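Local coordinates for protein beta-lactamase (Klebsiella pneumoniae, PDB 6HUH) that probably hydrolyses beta-lactam antibiotics to substituted beta-amino acids, as a serine enzyme of the class D (OXA) beta-lactamase family, at residues D213-W218 and Q238-Q243; F232-I237 and E251-A256. All blocks are in the same frame, centred on the assembly; numbering follows the deposited sequence.

Interaction 1: D213-W218 and Q238-Q243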
loop_
_atom_site.group_PDB
_atom_site.type_symbol
_atom_site.label_atom_id
_atom_site.label_comp_id
_atom_site.label_asym_id
_atom_site.label_seq_id
_atom_site.Cartn_x
_atom_site.Cartn_y
_atom_site.Cartn_z
ATOM N N ASP A 213 -26.294 19.780 -8.551
ATOM C CA ASP A 213 -25.813 18.432 -8.920
ATOM C C ASP A 213 -24.331 18.498 -9.386
ATOM O O ASP A 213 -23.946 17.957 -10.431
ATOM C CB ASP A 213 -26.768 17.749 -9.936
ATOM C CG ASP A 213 -26.413 16.340 -10.392
ATOM O OD1 ASP A 213 -25.727 15.620 -9.632
ATOM O OD2 ASP A 213 -26.824 15.960 -11.507
ATOM N N GLN A 214 -23.523 19.219 -8.591
ATOM C CA GLN A 214 -22.104 19.419 -8.853
ATOM C C GLN A 214 -21.247 18.656 -7.849
ATOM O O GLN A 214 -21.499 18.692 -6.647
ATOM C CB GLN A 214 -21.747 20.912 -8.882
ATOM C CG GLN A 214 -22.361 21.655 -10.062
ATOM C CD GLN A 214 -21.798 23.045 -10.225
ATOM O OE1 GLN A 214 -21.914 23.905 -9.339
ATOM N NE2 GLN A 214 -21.195 23.300 -11.377
ATOM N N GLN A 215 -20.222 17.989 -8.377
ATOM C CA GLN A 215 -19.248 17.197 -7.646
ATOM C C GLN A 215 -18.262 18.111 -6.920
ATOM O O GLN A 215 -17.838 19.118 -7.484
ATOM C CB GLN A 215 -18.481 16.329 -8.659
ATOM C CG GLN A 215 -18.371 14.861 -8.279
ATOM C CD GLN A 215 -17.494 14.106 -9.244
ATOM O OE1 GLN A 215 -16.460 13.546 -8.868
ATOM N NE2 GLN A 215 -17.879 14.076 -10.513
ATOM N N ILE A 216 -17.887 17.754 -5.683
ATOM C CA ILE A 216 -16.871 18.481 -4.921
ATOM C C ILE A 216 -15.669 17.564 -4.781
ATOM O O ILE A 216 -15.754 16.506 -4.154
ATOM C CB ILE A 216 -17.299 19.045 -3.533
ATOM C CG1 ILE A 216 -18.566 19.920 -3.626
ATOM C CG2 ILE A 216 -16.126 19.807 -2.866
ATOM C CD1 ILE A 216 -19.465 19.818 -2.436
ATOM N N GLY A 217 -14.578 17.968 -5.395
ATOM C CA GLY A 217 -13.327 17.240 -5.309
ATOM C C GLY A 217 -12.521 17.815 -4.178
ATOM O O GLY A 217 -12.546 19.019 -3.954
ATOM N N TRP A 218 -11.868 16.988 -3.413
ATOM C CA TRP A 218 -11.072 17.524 -2.328
ATOM C C TRP A 218 -9.663 16.928 -2.380
ATOM O O TRP A 218 -9.521 15.725 -2.551
ATOM C CB TRP A 218 -11.665 17.118 -0.962
ATOM C CG TRP A 218 -12.865 17.817 -0.399
ATOM C CD1 TRP A 218 -14.146 17.345 -0.402
ATOM C CD2 TRP A 218 -12.846 18.900 0.550
ATOM N NE1 TRP A 218 -14.946 18.127 0.401
ATOM C CE2 TRP A 218 -14.177 19.095 0.990
ATOM C CE3 TRP A 218 -11.842 19.770 1.021
ATOM C CZ2 TRP A 218 -14.530 20.127 1.861
ATOM C CZ3 TRP A 218 -12.192 20.786 1.886
ATOM C CH2 TRP A 218 -13.522 20.955 2.301
ATOM N N GLN A 238 -17.353 20.679 -10.262
ATOM C CA GLN A 238 -17.613 20.359 -11.658
ATOM C C GLN A 238 -18.829 19.465 -11.845
ATOM O O GLN A 238 -19.325 18.863 -10.896
ATOM C CB GLN A 238 -16.374 19.689 -12.294
ATOM C CG GLN A 238 -15.819 18.510 -11.493
ATOM C CD GLN A 238 -15.512 17.307 -12.340
ATOM O OE1 GLN A 238 -14.382 17.131 -12.806
ATOM N NE2 GLN A 238 -16.496 16.427 -12.520
ATOM N N LYS A 239 -19.291 19.373 -13.098
ATOM C CA LYS A 239 -20.359 18.487 -13.526
ATOM C C LYS A 239 -19.632 17.150 -13.743
ATOM O O LYS A 239 -18.536 17.155 -14.321
ATOM C CB LYS A 239 -20.946 18.976 -14.861
ATOM C CG LYS A 239 -22.362 18.481 -15.182
ATOM C CD LYS A 239 -22.440 17.071 -15.815
ATOM C CE LYS A 239 -22.083 17.003 -17.282
ATOM N NZ LYS A 239 -21.926 15.596 -17.742
ATOM N N PRO A 240 -20.175 16.002 -13.284
ATOM C CA PRO A 240 -19.466 14.733 -13.507
ATOM C C PRO A 240 -19.232 14.473 -14.994
ATOM O O PRO A 240 -20.097 14.795 -15.807
ATOM C CB PRO A 240 -20.391 13.685 -12.866
ATOM C CG PRO A 240 -21.725 14.341 -12.780
ATOM C CD PRO A 240 -21.446 15.790 -12.561
ATOM N N GLY A 241 -18.052 13.951 -15.330
ATOM C CA GLY A 241 -17.683 13.646 -16.706
ATOM C C GLY A 241 -16.194 13.613 -16.982
ATOM O O GLY A 241 -15.477 14.579 -16.682
ATOM N N LYS A 242 -15.744 12.487 -17.593
ATOM C CA LYS A 242 -14.388 12.126 -18.025
ATOM C C LYS A 242 -13.368 12.045 -16.878
ATOM O O LYS A 242 -12.737 10.990 -16.715
ATOM C CB LYS A 242 -13.881 13.018 -19.170
ATOM C CG LYS A 242 -14.680 12.831 -20.449
ATOM C CD LYS A 242 -13.950 13.336 -21.671
ATOM C CE LYS A 242 -14.858 13.385 -22.871
ATOM N NZ LYS A 242 -14.088 13.535 -24.133
ATOM N N GLN A 243 -13.192 13.142 -16.104
ATOM C CA GLN A 243 -12.260 13.167 -14.972
ATOM C C GLN A 243 -12.991 13.226 -13.634
ATOM O O GLN A 243 -14.010 13.913 -13.521
ATOM C CB GLN A 243 -11.256 14.326 -15.091
ATOM C CG GLN A 243 -10.155 14.108 -16.133
ATOM C CD GLN A 243 -9.073 15.163 -16.061
ATOM O OE1 GLN A 243 -8.982 16.056 -16.911
ATOM N NE2 GLN A 243 -8.208 15.069 -15.057
#
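Gln-215 and Gln-238 form an antiparallel hydrogen-bonded pair, in which Gln-215 N donates to Gln-238 O at 2.8 Å and Gln-238 N returns a longer bond of 3.2 Å to Gln-215 O. Gln-238 O also receives a CH...O contact from Gln-214 CA, at 3.5 Å. The pair joins the start of strand 215-225 to the end of strand 228-238, the open ends of a beta-hairpin in the central antiparallel sheet of the penicillin-recognising serine enzyme fold. Both glutamine side chains leave the same face of the sheet and run side by side, their amide planes turned 65° apart. Gln-215 is extended beyond CG, whereas Gln-238 bends at chi2 (134°), which sets its CD. NE2 of Gln-215 lies 3.4 Å from NE2 of Gln-238, but these are two donors and no hydrogen bond is made. Each OE1 turns instead to helix 245-264, weakly accepting Ala-245 N at Gln-215 and Arg-248 NE at Gln-238. The backbones stay close as far as Gln-214 and Lys-239, then separate. Pro-240 lies against the end of the Gln-215 side chain, its CB 3.5 Å from Gln-215 NE2. Tyr-202 touches both Gln-215 and Pro-240.

Interaction 2: F232-I237 and E251-A256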
loop_
_atom_site.group_PDB
_atom_site.type_symbol
_atom_site.label_atom_id
_atom_site.label_comp_id
_atom_site.label_asym_id
_atom_site.label_seq_id
_atom_site.Cartn_x
_atom_site.Cartn_y
_atom_site.Cartn_z
ATOM N N PHE A 232 -2.351 22.487 2.980
ATOM C CA PHE A 232 -2.933 22.810 1.672
ATOM C C PHE A 232 -4.320 22.178 1.572
ATOM O O PHE A 232 -4.530 21.057 2.032
ATOM C CB PHE A 232 -2.025 22.403 0.494
ATOM C CG PHE A 232 -1.682 20.940 0.440
ATOM C CD1 PHE A 232 -2.597 20.011 -0.051
ATOM C CD2 PHE A 232 -0.438 20.486 0.853
ATOM C CE1 PHE A 232 -2.311 18.638 -0.025
ATOM C CE2 PHE A 232 -0.128 19.115 0.816
ATOM C CZ PHE A 232 -1.076 18.198 0.396
ATOM N N VAL A 233 -5.273 22.926 1.019
ATOM C CA VAL A 233 -6.657 22.499 0.855
ATOM C C VAL A 233 -7.075 22.935 -0.540
ATOM O O VAL A 233 -6.846 24.089 -0.918
ATOM C CB VAL A 233 -7.603 23.089 1.947
ATOM C CG1 VAL A 233 -9.032 22.591 1.772
ATOM C CG2 VAL A 233 -7.117 22.788 3.362
ATOM N N HIS A 234 -7.670 22.021 -1.320
ATOM C CA HIS A 234 -8.139 22.362 -2.668
ATOM C C HIS A 234 -9.463 21.695 -3.015
ATOM O O HIS A 234 -9.633 20.510 -2.751
ATOM C CB HIS A 234 -7.061 22.083 -3.723
ATOM C CG HIS A 234 -7.423 22.463 -5.131
ATOM N ND1 HIS A 234 -7.836 23.735 -5.455
ATOM C CD2 HIS A 234 -7.357 21.730 -6.267
ATOM C CE1 HIS A 234 -8.035 23.733 -6.762
ATOM N NE2 HIS A 234 -7.757 22.548 -7.292
ATOM N N THR A 235 -10.402 22.464 -3.596
ATOM C CA THR A 235 -11.700 21.937 -4.034
ATOM C C THR A 235 -11.897 22.102 -5.522
ATOM O O THR A 235 -11.438 23.089 -6.101
ATOM C CB THR A 235 -12.882 22.511 -3.269
ATOM O OG1 THR A 235 -12.889 23.913 -3.440
ATOM C CG2 THR A 235 -12.874 22.142 -1.797
ATOM N N VAL A 236 -12.584 21.138 -6.137
ATOM C CA VAL A 236 -12.914 21.179 -7.556
ATOM C C VAL A 236 -14.420 21.052 -7.648
ATOM O O VAL A 236 -14.979 20.032 -7.235
ATOM C CB VAL A 236 -12.206 20.073 -8.382
ATOM C CG1 VAL A 236 -12.765 19.994 -9.795
ATOM C CG2 VAL A 236 -10.704 20.288 -8.413
ATOM N N ILE A 237 -15.078 22.068 -8.184
ATOM C CA ILE A 237 -16.518 21.987 -8.379
ATOM C C ILE A 237 -16.766 21.819 -9.877
ATOM O O ILE A 237 -16.377 22.684 -10.670
ATOM C CB ILE A 237 -17.335 23.133 -7.685
ATOM C CG1 ILE A 237 -17.425 22.923 -6.137
ATOM C CG2 ILE A 237 -18.747 23.224 -8.267
ATOM C CD1 ILE A 237 -16.225 23.341 -5.288
ATOM N N GLU A 251 -4.021 16.388 -8.683
ATOM C CA GLU A 251 -3.198 16.757 -9.826
ATOM C C GLU A 251 -2.752 18.230 -9.704
ATOM O O GLU A 251 -1.555 18.511 -9.777
ATOM C CB GLU A 251 -4.029 16.523 -11.089
ATOM C CG GLU A 251 -3.319 16.659 -12.414
ATOM C CD GLU A 251 -4.268 16.365 -13.561
ATOM O OE1 GLU A 251 -4.254 15.211 -14.050
ATOM O OE2 GLU A 251 -5.083 17.253 -13.911
ATOM N N GLU A 252 -3.723 19.146 -9.472
ATOM C CA GLU A 252 -3.534 20.600 -9.361
ATOM C C GLU A 252 -2.703 21.015 -8.144
ATOM O O GLU A 252 -2.011 22.038 -8.190
ATOM C CB GLU A 252 -4.886 21.346 -9.401
ATOM C CG GLU A 252 -5.451 21.512 -10.803
ATOM C CD GLU A 252 -6.952 21.749 -10.884
ATOM O OE1 GLU A 252 -7.608 21.112 -11.743
ATOM O OE2 GLU A 252 -7.474 22.577 -10.102
ATOM N N VAL A 253 -2.764 20.221 -7.071
ATOM C CA VAL A 253 -1.991 20.478 -5.858
ATOM C C VAL A 253 -0.522 20.151 -6.130
ATOM O O VAL A 253 0.349 20.969 -5.845
ATOM C CB VAL A 253 -2.575 19.711 -4.654
ATOM C CG1 VAL A 253 -1.574 19.606 -3.516
ATOM C CG2 VAL A 253 -3.857 20.371 -4.167
ATOM N N PHE A 254 -0.266 18.979 -6.743
ATOM C CA PHE A 254 1.075 18.515 -7.101
ATOM C C PHE A 254 1.743 19.394 -8.149
ATOM O O PHE A 254 2.973 19.454 -8.196
ATOM C CB PHE A 254 1.066 17.044 -7.523
ATOM C CG PHE A 254 1.297 16.107 -6.365
ATOM C CD1 PHE A 254 2.579 15.900 -5.861
ATOM C CD2 PHE A 254 0.244 15.395 -5.810
ATOM C CE1 PHE A 254 2.794 15.029 -4.795
ATOM C CE2 PHE A 254 0.463 14.506 -4.761
ATOM C CZ PHE A 254 1.735 14.332 -4.261
ATOM N N ALA A 255 0.939 20.099 -8.961
ATOM C CA ALA A 255 1.439 21.026 -9.964
ATOM C C ALA A 255 1.966 22.277 -9.243
ATOM O O ALA A 255 3.173 22.545 -9.287
ATOM C CB ALA A 255 0.320 21.397 -10.939
ATOM N N ALA A 256 1.057 22.967 -8.495
ATOM C CA ALA A 256 1.240 24.228 -7.763
ATOM C C ALA A 256 1.952 24.163 -6.391
ATOM O O ALA A 256 2.163 25.220 -5.782
ATOM C CB ALA A 256 -0.105 24.893 -7.592
#
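Phe-232 and His-234 on strand 228-238 meet Val-253 and Glu-252 of the C-terminal helix 245-264, which packs across one face of the antiparallel sheet in the alpha/beta fold shared by beta-lactamases and penicillin-binding proteins. Over these short segments the axes approach to 9.3 Å, and the helix runs at 135° to the strand direction. Alternate strand residues Phe-232, His-234 and Val-236 point their side chains to the helix.

The ring of Phe-232 offers one face to Val-253, whose CG1 sits over it in a CH-pi contact 3.9 Å from the ring centroid. The methyl is displaced toward the rim and comes nearest to Phe-232 CD1, at 3.6 Å. Phe-219 on the adjoining strand 215-225 touches both partners, widening this apolar patch.

At His-234, CB rests 3.7 Å from CG2 of Val-253. The two methyls of one valine thus serve successive helix-facing residues of the strand. CG lies anti to the backbone N (chi1 -177°), and the imidazole it carries crosses the Glu-252 side chain at about a right angle, with the ring and carboxylate planes 64° apart. The ring is held at both nitrogens: ND1 is hydrogen-bonded to the carbonyl O of Cys-26 on the neighbouring strand, and NE2 to the helix carboxylate. Because NE2 donates to the carboxylate and ND1 can meet a carbonyl only as a donor, the ring is probably doubly protonated, a cation that Glu-252 would favour. Met-27 also touches His-234 and Glu-252.

Val-236 adds a lighter contact, its CG2 lying 4.3 Å from Glu-252 OE2. That same oxygen accepts His-234 NE2 at 2.8 Å, lying close to the imidazole plane while the nitrogen stands well above the carboxylate plane.

In the fold
Interactions 1 and 2 have centres 14 Å apart and share the hairpin of strands 215-225 and 228-238. The 238-243 loop of interaction 1 leads from strand 228-238 into helix 245-264, whose packing on that strand is interaction 2. A probable hydrogen bond of 2.8 Å from Gly-217 N to Val-236 O continues the pairing from one to the other. On the sheet face away from the helix, Trp-218 CZ3 packs 3.6 Å from Val-233 CG1, and Trp-218 NE1 is hydrogen-bonded to Pro-48 O. The Gln-215 side chain is about 11 Å from that of Ser-51, the predicted acyl-ester nucleophile; interaction 2 lies away from this site.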